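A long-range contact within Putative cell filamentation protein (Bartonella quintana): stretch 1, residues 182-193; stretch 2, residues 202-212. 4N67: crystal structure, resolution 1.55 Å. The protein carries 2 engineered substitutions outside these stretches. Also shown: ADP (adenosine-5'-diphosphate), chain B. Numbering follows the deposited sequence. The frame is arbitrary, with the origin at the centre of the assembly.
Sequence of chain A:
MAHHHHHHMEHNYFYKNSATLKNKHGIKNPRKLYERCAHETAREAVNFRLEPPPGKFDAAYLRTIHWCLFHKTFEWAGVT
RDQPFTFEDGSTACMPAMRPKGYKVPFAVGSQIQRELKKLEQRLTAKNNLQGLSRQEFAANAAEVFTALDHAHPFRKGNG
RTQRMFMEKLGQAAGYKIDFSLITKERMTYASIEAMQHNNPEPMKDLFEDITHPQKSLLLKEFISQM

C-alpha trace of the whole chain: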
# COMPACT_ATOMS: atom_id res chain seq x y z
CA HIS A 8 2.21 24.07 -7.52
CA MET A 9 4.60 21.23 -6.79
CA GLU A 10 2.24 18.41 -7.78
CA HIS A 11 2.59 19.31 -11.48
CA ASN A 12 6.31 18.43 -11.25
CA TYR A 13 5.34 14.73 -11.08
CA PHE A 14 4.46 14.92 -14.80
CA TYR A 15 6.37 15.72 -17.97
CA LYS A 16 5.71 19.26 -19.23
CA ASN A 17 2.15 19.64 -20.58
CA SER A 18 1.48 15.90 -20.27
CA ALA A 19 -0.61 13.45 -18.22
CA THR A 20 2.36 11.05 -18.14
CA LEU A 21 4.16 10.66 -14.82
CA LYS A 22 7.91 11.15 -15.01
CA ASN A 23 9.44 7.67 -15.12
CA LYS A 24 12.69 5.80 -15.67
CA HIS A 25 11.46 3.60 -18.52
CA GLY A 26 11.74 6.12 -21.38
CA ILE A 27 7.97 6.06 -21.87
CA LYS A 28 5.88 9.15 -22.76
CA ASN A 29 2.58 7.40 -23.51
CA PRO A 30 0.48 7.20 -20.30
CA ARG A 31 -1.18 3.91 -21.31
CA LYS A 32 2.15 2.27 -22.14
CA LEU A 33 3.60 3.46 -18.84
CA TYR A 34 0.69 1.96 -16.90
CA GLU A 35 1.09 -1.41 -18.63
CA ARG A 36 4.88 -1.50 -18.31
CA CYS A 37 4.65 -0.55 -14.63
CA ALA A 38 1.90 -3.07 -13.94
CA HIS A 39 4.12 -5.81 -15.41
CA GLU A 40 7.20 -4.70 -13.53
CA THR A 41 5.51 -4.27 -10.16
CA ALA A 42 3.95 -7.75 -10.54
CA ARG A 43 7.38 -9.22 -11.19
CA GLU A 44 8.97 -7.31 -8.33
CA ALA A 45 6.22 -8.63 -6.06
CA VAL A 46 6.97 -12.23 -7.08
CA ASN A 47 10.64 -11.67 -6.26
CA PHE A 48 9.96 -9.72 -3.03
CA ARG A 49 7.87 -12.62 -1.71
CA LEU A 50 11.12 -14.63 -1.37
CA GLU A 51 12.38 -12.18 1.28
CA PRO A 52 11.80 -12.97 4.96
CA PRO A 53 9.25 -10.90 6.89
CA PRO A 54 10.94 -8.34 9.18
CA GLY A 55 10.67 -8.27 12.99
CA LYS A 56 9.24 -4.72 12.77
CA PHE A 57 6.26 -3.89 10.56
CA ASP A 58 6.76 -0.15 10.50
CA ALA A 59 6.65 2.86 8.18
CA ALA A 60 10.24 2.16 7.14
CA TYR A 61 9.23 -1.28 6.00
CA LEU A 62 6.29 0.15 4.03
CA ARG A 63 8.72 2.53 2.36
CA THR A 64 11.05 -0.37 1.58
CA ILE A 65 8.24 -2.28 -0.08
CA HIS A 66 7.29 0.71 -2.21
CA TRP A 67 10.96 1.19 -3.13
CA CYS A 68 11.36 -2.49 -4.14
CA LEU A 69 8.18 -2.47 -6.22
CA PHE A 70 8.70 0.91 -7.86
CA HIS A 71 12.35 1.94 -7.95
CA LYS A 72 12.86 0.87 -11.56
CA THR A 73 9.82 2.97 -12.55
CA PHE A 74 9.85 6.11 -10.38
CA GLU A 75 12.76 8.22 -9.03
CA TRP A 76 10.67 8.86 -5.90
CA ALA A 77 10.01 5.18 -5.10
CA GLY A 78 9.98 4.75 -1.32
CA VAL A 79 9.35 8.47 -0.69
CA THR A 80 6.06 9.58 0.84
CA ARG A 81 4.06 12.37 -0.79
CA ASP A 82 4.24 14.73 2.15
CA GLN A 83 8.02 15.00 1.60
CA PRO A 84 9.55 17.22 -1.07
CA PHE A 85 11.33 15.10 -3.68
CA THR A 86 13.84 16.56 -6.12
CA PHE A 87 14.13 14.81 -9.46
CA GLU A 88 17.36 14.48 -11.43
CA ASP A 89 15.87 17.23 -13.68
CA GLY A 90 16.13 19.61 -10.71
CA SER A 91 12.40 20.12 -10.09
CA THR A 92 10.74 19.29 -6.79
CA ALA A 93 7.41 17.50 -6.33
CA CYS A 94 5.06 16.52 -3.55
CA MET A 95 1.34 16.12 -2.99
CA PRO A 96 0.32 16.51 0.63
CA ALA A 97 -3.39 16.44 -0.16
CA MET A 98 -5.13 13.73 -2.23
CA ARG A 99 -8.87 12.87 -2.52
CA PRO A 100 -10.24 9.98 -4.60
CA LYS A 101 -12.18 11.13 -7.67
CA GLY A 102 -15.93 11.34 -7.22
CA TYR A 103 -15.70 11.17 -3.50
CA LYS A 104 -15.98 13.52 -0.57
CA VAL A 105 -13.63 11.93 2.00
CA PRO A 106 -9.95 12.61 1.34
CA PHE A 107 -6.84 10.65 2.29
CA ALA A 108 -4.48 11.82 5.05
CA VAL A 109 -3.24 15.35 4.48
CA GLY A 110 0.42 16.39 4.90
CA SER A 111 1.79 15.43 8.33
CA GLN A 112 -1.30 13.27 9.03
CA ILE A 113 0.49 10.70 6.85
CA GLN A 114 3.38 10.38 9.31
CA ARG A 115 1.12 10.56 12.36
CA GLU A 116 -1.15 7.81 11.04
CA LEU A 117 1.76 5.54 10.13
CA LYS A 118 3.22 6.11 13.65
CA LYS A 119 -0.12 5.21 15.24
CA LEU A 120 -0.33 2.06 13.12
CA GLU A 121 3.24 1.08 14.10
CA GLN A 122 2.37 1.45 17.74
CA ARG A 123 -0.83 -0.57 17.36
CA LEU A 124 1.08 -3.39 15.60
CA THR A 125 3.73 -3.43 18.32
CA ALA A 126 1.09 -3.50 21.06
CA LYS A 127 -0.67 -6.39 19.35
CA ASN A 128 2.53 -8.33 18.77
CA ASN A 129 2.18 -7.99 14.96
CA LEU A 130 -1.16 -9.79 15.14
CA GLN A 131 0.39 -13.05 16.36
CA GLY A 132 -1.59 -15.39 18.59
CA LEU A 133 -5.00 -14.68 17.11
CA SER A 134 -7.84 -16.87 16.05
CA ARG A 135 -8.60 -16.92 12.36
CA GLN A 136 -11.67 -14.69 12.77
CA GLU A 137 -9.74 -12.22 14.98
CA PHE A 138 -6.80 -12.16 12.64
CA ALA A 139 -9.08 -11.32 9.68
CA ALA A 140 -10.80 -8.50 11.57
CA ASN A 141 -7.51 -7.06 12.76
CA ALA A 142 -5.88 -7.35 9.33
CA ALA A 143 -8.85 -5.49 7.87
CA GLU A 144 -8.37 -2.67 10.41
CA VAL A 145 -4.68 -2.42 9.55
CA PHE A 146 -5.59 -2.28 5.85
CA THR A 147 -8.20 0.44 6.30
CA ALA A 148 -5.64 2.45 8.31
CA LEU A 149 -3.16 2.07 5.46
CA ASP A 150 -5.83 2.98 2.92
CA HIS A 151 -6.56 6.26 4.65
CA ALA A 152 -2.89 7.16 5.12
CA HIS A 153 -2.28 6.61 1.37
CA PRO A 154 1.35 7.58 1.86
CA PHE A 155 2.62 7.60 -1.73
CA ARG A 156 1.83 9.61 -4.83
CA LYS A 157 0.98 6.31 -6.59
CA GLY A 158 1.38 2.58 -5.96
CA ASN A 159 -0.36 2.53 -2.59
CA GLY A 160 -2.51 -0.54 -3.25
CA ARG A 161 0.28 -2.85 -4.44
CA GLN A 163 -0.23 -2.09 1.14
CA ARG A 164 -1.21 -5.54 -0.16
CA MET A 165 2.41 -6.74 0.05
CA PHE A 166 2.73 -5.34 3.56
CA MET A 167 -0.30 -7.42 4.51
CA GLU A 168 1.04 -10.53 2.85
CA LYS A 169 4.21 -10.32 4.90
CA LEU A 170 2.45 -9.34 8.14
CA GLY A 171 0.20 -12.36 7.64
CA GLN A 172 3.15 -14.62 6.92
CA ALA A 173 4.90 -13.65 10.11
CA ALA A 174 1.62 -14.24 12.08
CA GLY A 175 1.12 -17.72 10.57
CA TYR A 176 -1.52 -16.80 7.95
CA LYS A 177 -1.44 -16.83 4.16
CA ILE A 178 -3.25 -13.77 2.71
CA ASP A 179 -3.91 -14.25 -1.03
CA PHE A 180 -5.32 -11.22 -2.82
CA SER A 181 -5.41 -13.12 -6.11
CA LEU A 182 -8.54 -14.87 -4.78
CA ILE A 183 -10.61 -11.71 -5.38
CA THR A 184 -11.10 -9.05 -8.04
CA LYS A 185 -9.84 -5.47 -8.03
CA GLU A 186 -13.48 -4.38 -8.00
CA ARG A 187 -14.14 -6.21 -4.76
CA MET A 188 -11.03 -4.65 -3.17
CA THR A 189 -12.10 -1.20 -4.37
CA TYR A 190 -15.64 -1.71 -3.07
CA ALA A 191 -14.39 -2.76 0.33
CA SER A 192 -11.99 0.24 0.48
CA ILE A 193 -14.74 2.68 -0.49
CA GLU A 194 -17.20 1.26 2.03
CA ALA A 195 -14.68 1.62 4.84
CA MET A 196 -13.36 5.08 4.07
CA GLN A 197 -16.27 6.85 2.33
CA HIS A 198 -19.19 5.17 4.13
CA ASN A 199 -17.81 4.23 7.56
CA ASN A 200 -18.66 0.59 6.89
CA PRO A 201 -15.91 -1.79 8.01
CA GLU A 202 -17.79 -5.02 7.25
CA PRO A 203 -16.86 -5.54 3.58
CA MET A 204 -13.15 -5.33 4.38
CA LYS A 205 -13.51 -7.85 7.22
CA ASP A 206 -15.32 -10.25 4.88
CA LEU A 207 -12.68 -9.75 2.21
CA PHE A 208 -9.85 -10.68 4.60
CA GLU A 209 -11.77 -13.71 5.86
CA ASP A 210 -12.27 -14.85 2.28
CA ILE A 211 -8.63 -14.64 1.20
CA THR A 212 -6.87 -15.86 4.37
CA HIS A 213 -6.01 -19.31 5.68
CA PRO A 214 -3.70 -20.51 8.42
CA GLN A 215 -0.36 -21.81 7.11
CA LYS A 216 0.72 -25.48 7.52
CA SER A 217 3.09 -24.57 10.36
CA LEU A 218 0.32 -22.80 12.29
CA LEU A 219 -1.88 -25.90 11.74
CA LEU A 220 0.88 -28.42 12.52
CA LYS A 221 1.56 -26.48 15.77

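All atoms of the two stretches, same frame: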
# COMPACT_ATOMS: atom_id res chain seq x y z
N LEU A 182 -7.25 -14.20 -4.92
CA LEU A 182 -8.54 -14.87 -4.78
C LEU A 182 -9.75 -13.97 -5.04
O LEU A 182 -10.87 -14.46 -5.16
CB LEU A 182 -8.67 -15.50 -3.39
CG LEU A 182 -7.71 -16.65 -3.17
CD1 LEU A 182 -7.64 -17.03 -1.69
CD2 LEU A 182 -8.12 -17.85 -4.00
N ILE A 183 -9.53 -12.66 -5.15
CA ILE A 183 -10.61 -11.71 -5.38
C ILE A 183 -10.25 -10.75 -6.50
O ILE A 183 -9.11 -10.69 -6.93
CB ILE A 183 -10.91 -10.89 -4.11
CG1 ILE A 183 -9.63 -10.17 -3.63
CG2 ILE A 183 -11.50 -11.78 -3.03
CD1 ILE A 183 -9.92 -9.00 -2.73
N THR A 184 -11.26 -10.01 -6.96
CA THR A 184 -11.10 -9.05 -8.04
C THR A 184 -10.67 -7.70 -7.48
O THR A 184 -10.87 -7.42 -6.31
CB THR A 184 -12.43 -8.86 -8.79
OG1 THR A 184 -13.47 -8.49 -7.87
CG2 THR A 184 -12.85 -10.15 -9.49
N LYS A 185 -10.11 -6.87 -8.35
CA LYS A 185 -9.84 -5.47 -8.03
C LYS A 185 -11.12 -4.76 -7.60
O LYS A 185 -11.12 -3.95 -6.67
CB LYS A 185 -9.27 -4.75 -9.26
N GLU A 186 -12.22 -5.05 -8.28
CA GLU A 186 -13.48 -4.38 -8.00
C GLU A 186 -13.92 -4.64 -6.58
O GLU A 186 -14.41 -3.75 -5.91
CB GLU A 186 -14.58 -4.82 -8.99
CG GLU A 186 -14.34 -4.39 -10.45
CD GLU A 186 -13.12 -5.06 -11.09
OE1 GLU A 186 -12.92 -6.26 -10.86
OE2 GLU A 186 -12.37 -4.38 -11.83
N ARG A 187 -13.77 -5.89 -6.11
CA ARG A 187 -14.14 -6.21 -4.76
C ARG A 187 -13.25 -5.47 -3.74
O ARG A 187 -13.75 -5.02 -2.71
CB ARG A 187 -14.01 -7.71 -4.51
CG ARG A 187 -14.55 -8.06 -3.14
CD ARG A 187 -14.75 -9.53 -2.88
NE ARG A 187 -15.12 -9.67 -1.48
CZ ARG A 187 -15.15 -10.80 -0.82
NH1 ARG A 187 -14.86 -11.95 -1.41
NH2 ARG A 187 -15.51 -10.77 0.45
N MET A 188 -11.97 -5.41 -4.02
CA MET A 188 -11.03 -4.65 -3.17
C MET A 188 -11.42 -3.17 -3.13
O MET A 188 -11.51 -2.57 -2.06
CB MET A 188 -9.60 -4.82 -3.70
CG MET A 188 -8.50 -4.08 -2.94
SD MET A 188 -8.04 -4.89 -1.40
CE MET A 188 -9.12 -4.01 -0.30
N THR A 189 -11.65 -2.58 -4.29
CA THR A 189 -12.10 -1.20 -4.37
C THR A 189 -13.38 -0.95 -3.59
O THR A 189 -13.47 0.01 -2.81
CB THR A 189 -12.26 -0.79 -5.85
OG1 THR A 189 -11.03 -1.04 -6.52
CG2 THR A 189 -12.60 0.67 -5.99
N TYR A 190 -14.39 -1.80 -3.79
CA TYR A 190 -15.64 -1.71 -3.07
C TYR A 190 -15.39 -1.71 -1.58
O TYR A 190 -15.93 -0.88 -0.85
CB TYR A 190 -16.63 -2.82 -3.49
CG TYR A 190 -17.88 -2.86 -2.62
CD1 TYR A 190 -18.89 -1.90 -2.77
CD2 TYR A 190 -18.06 -3.85 -1.66
CE1 TYR A 190 -20.02 -1.92 -1.97
CE2 TYR A 190 -19.19 -3.87 -0.85
CZ TYR A 190 -20.17 -2.91 -1.02
OH TYR A 190 -21.30 -2.94 -0.23
N ALA A 191 -14.60 -2.67 -1.10
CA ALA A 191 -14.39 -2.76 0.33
C ALA A 191 -13.69 -1.50 0.88
O ALA A 191 -14.01 -1.05 1.98
CB ALA A 191 -13.56 -4.00 0.67
N SER A 192 -12.73 -0.99 0.12
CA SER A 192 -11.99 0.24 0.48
C SER A 192 -12.90 1.48 0.54
O SER A 192 -12.87 2.24 1.50
CB SER A 192 -10.87 0.48 -0.53
OG SER A 192 -9.79 -0.46 -0.37
N ILE A 193 -13.76 1.61 -0.46
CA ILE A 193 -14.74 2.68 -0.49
C ILE A 193 -15.71 2.60 0.68
O ILE A 193 -15.96 3.59 1.37
CB ILE A 193 -15.52 2.63 -1.82
CG1 ILE A 193 -14.60 2.99 -2.98
CG2 ILE A 193 -16.72 3.57 -1.76
CD1 ILE A 193 -15.14 2.60 -4.34
N GLU A 202 -17.45 -3.62 7.45
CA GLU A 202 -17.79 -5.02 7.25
C GLU A 202 -17.26 -5.65 5.95
O GLU A 202 -16.74 -6.75 5.98
CB GLU A 202 -19.30 -5.23 7.38
CG GLU A 202 -19.78 -4.94 8.78
CD GLU A 202 -19.18 -5.88 9.81
OE1 GLU A 202 -18.51 -5.39 10.74
OE2 GLU A 202 -19.37 -7.10 9.66
N PRO A 203 -17.37 -4.95 4.81
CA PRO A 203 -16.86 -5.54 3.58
C PRO A 203 -15.38 -5.88 3.63
O PRO A 203 -14.97 -6.90 3.09
CB PRO A 203 -17.20 -4.49 2.52
CG PRO A 203 -18.47 -3.91 3.04
CD PRO A 203 -18.26 -3.80 4.52
N MET A 204 -14.59 -5.04 4.28
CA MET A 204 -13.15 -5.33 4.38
C MET A 204 -12.89 -6.55 5.26
O MET A 204 -12.00 -7.34 4.93
CB MET A 204 -12.37 -4.13 4.92
CG MET A 204 -10.86 -4.22 4.71
SD MET A 204 -10.34 -4.14 2.99
CE MET A 204 -10.57 -2.39 2.70
N LYS A 205 -13.63 -6.67 6.36
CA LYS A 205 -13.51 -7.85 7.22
C LYS A 205 -13.83 -9.12 6.43
O LYS A 205 -13.09 -10.09 6.48
CB LYS A 205 -14.42 -7.70 8.44
CG LYS A 205 -14.47 -8.93 9.33
CD LYS A 205 -15.53 -8.80 10.40
CE LYS A 205 -16.94 -8.84 9.84
NZ LYS A 205 -17.64 -10.16 9.90
N ASP A 206 -14.91 -9.09 5.65
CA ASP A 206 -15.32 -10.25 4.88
C ASP A 206 -14.28 -10.62 3.84
O ASP A 206 -14.03 -11.79 3.56
CB ASP A 206 -16.67 -9.98 4.19
CG ASP A 206 -17.85 -9.90 5.17
OD1 ASP A 206 -17.70 -10.21 6.37
OD2 ASP A 206 -18.94 -9.50 4.72
N LEU A 207 -13.72 -9.59 3.20
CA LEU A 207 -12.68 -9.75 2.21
C LEU A 207 -11.48 -10.50 2.82
O LEU A 207 -11.02 -11.49 2.28
CB LEU A 207 -12.26 -8.36 1.68
CG LEU A 207 -11.23 -8.37 0.54
CD1 LEU A 207 -11.37 -7.10 -0.31
CD2 LEU A 207 -9.81 -8.55 1.05
N PHE A 208 -11.02 -10.04 3.97
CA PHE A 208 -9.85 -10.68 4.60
C PHE A 208 -10.18 -12.09 5.06
O PHE A 208 -9.38 -12.97 4.89
CB PHE A 208 -9.21 -9.81 5.70
CG PHE A 208 -8.25 -8.80 5.15
CD1 PHE A 208 -8.67 -7.53 4.75
CD2 PHE A 208 -6.92 -9.14 4.95
CE1 PHE A 208 -7.78 -6.65 4.18
CE2 PHE A 208 -6.04 -8.26 4.40
CZ PHE A 208 -6.46 -7.02 4.01
N GLU A 209 -11.37 -12.32 5.59
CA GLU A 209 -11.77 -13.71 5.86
C GLU A 209 -11.68 -14.58 4.61
O GLU A 209 -11.19 -15.73 4.68
CB GLU A 209 -13.18 -13.78 6.43
CG GLU A 209 -13.33 -13.16 7.80
CD GLU A 209 -14.74 -13.29 8.38
OE1 GLU A 209 -15.67 -13.74 7.65
OE2 GLU A 209 -14.92 -12.95 9.57
N ASP A 210 -12.16 -14.07 3.49
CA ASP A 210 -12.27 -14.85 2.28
C ASP A 210 -10.95 -15.20 1.62
O ASP A 210 -10.88 -16.20 0.91
CB ASP A 210 -13.19 -14.16 1.25
CG ASP A 210 -14.66 -14.29 1.61
OD1 ASP A 210 -15.01 -15.13 2.46
OD2 ASP A 210 -15.45 -13.51 1.04
N ILE A 211 -9.91 -14.43 1.88
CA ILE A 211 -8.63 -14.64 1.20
C ILE A 211 -7.54 -15.14 2.13
O ILE A 211 -6.40 -15.23 1.71
CB ILE A 211 -8.14 -13.36 0.50
CG1 ILE A 211 -7.74 -12.26 1.49
CG2 ILE A 211 -9.20 -12.87 -0.48
CD1 ILE A 211 -7.13 -11.01 0.84
N THR A 212 -7.88 -15.48 3.38
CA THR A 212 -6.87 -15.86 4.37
C THR A 212 -7.06 -17.30 4.82
O THR A 212 -8.20 -17.76 5.01
CB THR A 212 -6.94 -14.93 5.60
OG1 THR A 212 -6.77 -13.57 5.19
CG2 THR A 212 -5.84 -15.25 6.61
PB ADP B . -2.72 4.37 -6.33
O1B ADP B . -3.26 5.74 -6.79
O2B ADP B . -2.07 4.50 -5.00
O3B ADP B . -1.82 3.68 -7.35
PA ADP B . -4.62 2.17 -5.85
O1A ADP B . -5.53 1.56 -6.93
O2A ADP B . -3.34 1.42 -5.54
O3A ADP B . -4.18 3.69 -6.31
O5' ADP B . -5.52 2.42 -4.56
C5' ADP B . -4.94 2.61 -3.27
C4' ADP B . -5.92 2.07 -2.23
O4' ADP B . -7.05 2.95 -2.14
C3' ADP B . -6.45 0.68 -2.58
O3' ADP B . -6.44 -0.17 -1.41
C2' ADP B . -7.86 0.94 -3.05
O2' ADP B . -8.77 -0.15 -2.85
C1' ADP B . -8.24 2.14 -2.22
N9 ADP B . -9.34 2.96 -2.76
C8 ADP B . -9.79 3.05 -4.03
N7 ADP B . -10.79 3.95 -4.06
C5 ADP B . -10.99 4.44 -2.83
C6 ADP B . -11.89 5.41 -2.18
N6 ADP B . -12.80 6.05 -2.96
N1 ADP B . -11.77 5.65 -0.86
C2 ADP B . -10.83 4.99 -0.13
N3 ADP B . -9.99 4.08 -0.67
C4 ADP B . -10.01 3.78 -1.97
O HOH W 1 -16.14 -7.98 0.84
O HOH W 2 -15.18 -2.21 4.33

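The two stretches meet as a pair of helices, 185-193 and a second beginning at E202, whose axes approach to 8.0 Å and run at 142° to each other, closer to antiparallel than to parallel. The backbones come together at A191 and P203, whose CA atoms lie 4.9 Å apart, while at the other end of the contact the CA atoms of L182 and I211 are separated by 6.0 Å. Together the stretches bury 589 Å², most of it between apolar side chains, with one salt bridge at the margin.

L207 has the largest share of this surface. Its CA-to-CB bond points sideways, but with both chi angles in t the side chain carries CD1 up against I183 and the first helix. There L207 CD1 touches I183 CD1 at 3.4 Å, M188 CE at 3.8 Å and A191 CB at 3.9 Å, so that one methyl group meets three residues of the facing stretch. A branched aliphatic side chain suits this buried position, since it fills the space between these neighbours without bringing in a polar group. I183, directed toward the second stretch from the segment before the helix, extends the apolar contact: its CG2 packs against I211 CG2 at 3.6 Å. L182 lies beside it, with L182 CB 4.0 Å from I211 CG2, at the exposed margin of this end.

R187 covers the next largest area. Its CA-to-CB bond is also sideways, yet an extended chain, with chi1 to chi3 all t, brings the guanidinium over the second helix. D210, which points toward the first stretch, receives it through a single carboxylate oxygen: R187 NH1 and NH2 both donate to D210 OD2, at 3.0 and 2.8 Å, in a salt bridge that lies near the guanidinium plane. R187 NH2 also donates to water 1 over 2.9 Å, and the same water donates to P203 O over 2.8 Å, linking the arginine to the first turn of the second helix. The long aliphatic part of arginine lets a charge at the edge of the contact reach across it. At the root of this residue, R187 N donates to T184 OG1 over 3.2 Å, the bond that caps the first helix.

M204 anchors the other end. Its flexible side chain, sideways at CB, turns its tip inward, placing M204 SD 3.5 Å from M188 CE and M204 CE 4.0 Å from A191 CB. M204 CE also lies 3.7 Å from S192 OG, which accepts a hydrogen bond from ADP O2' at 2.7 Å. The CA-to-CB bond of A191 points toward the second helix, and A191 CB, a small methyl group where the backbones are nearest, lies 4.1 Å from P203 CB. Beside them, Y190 CE2 reaches P203 CG at 4.0 Å. Water 2 bridges the backbones here, donating to A191 O and accepting from M204 N, each over 2.9 Å; this M204 amide lies in the helix's first turn.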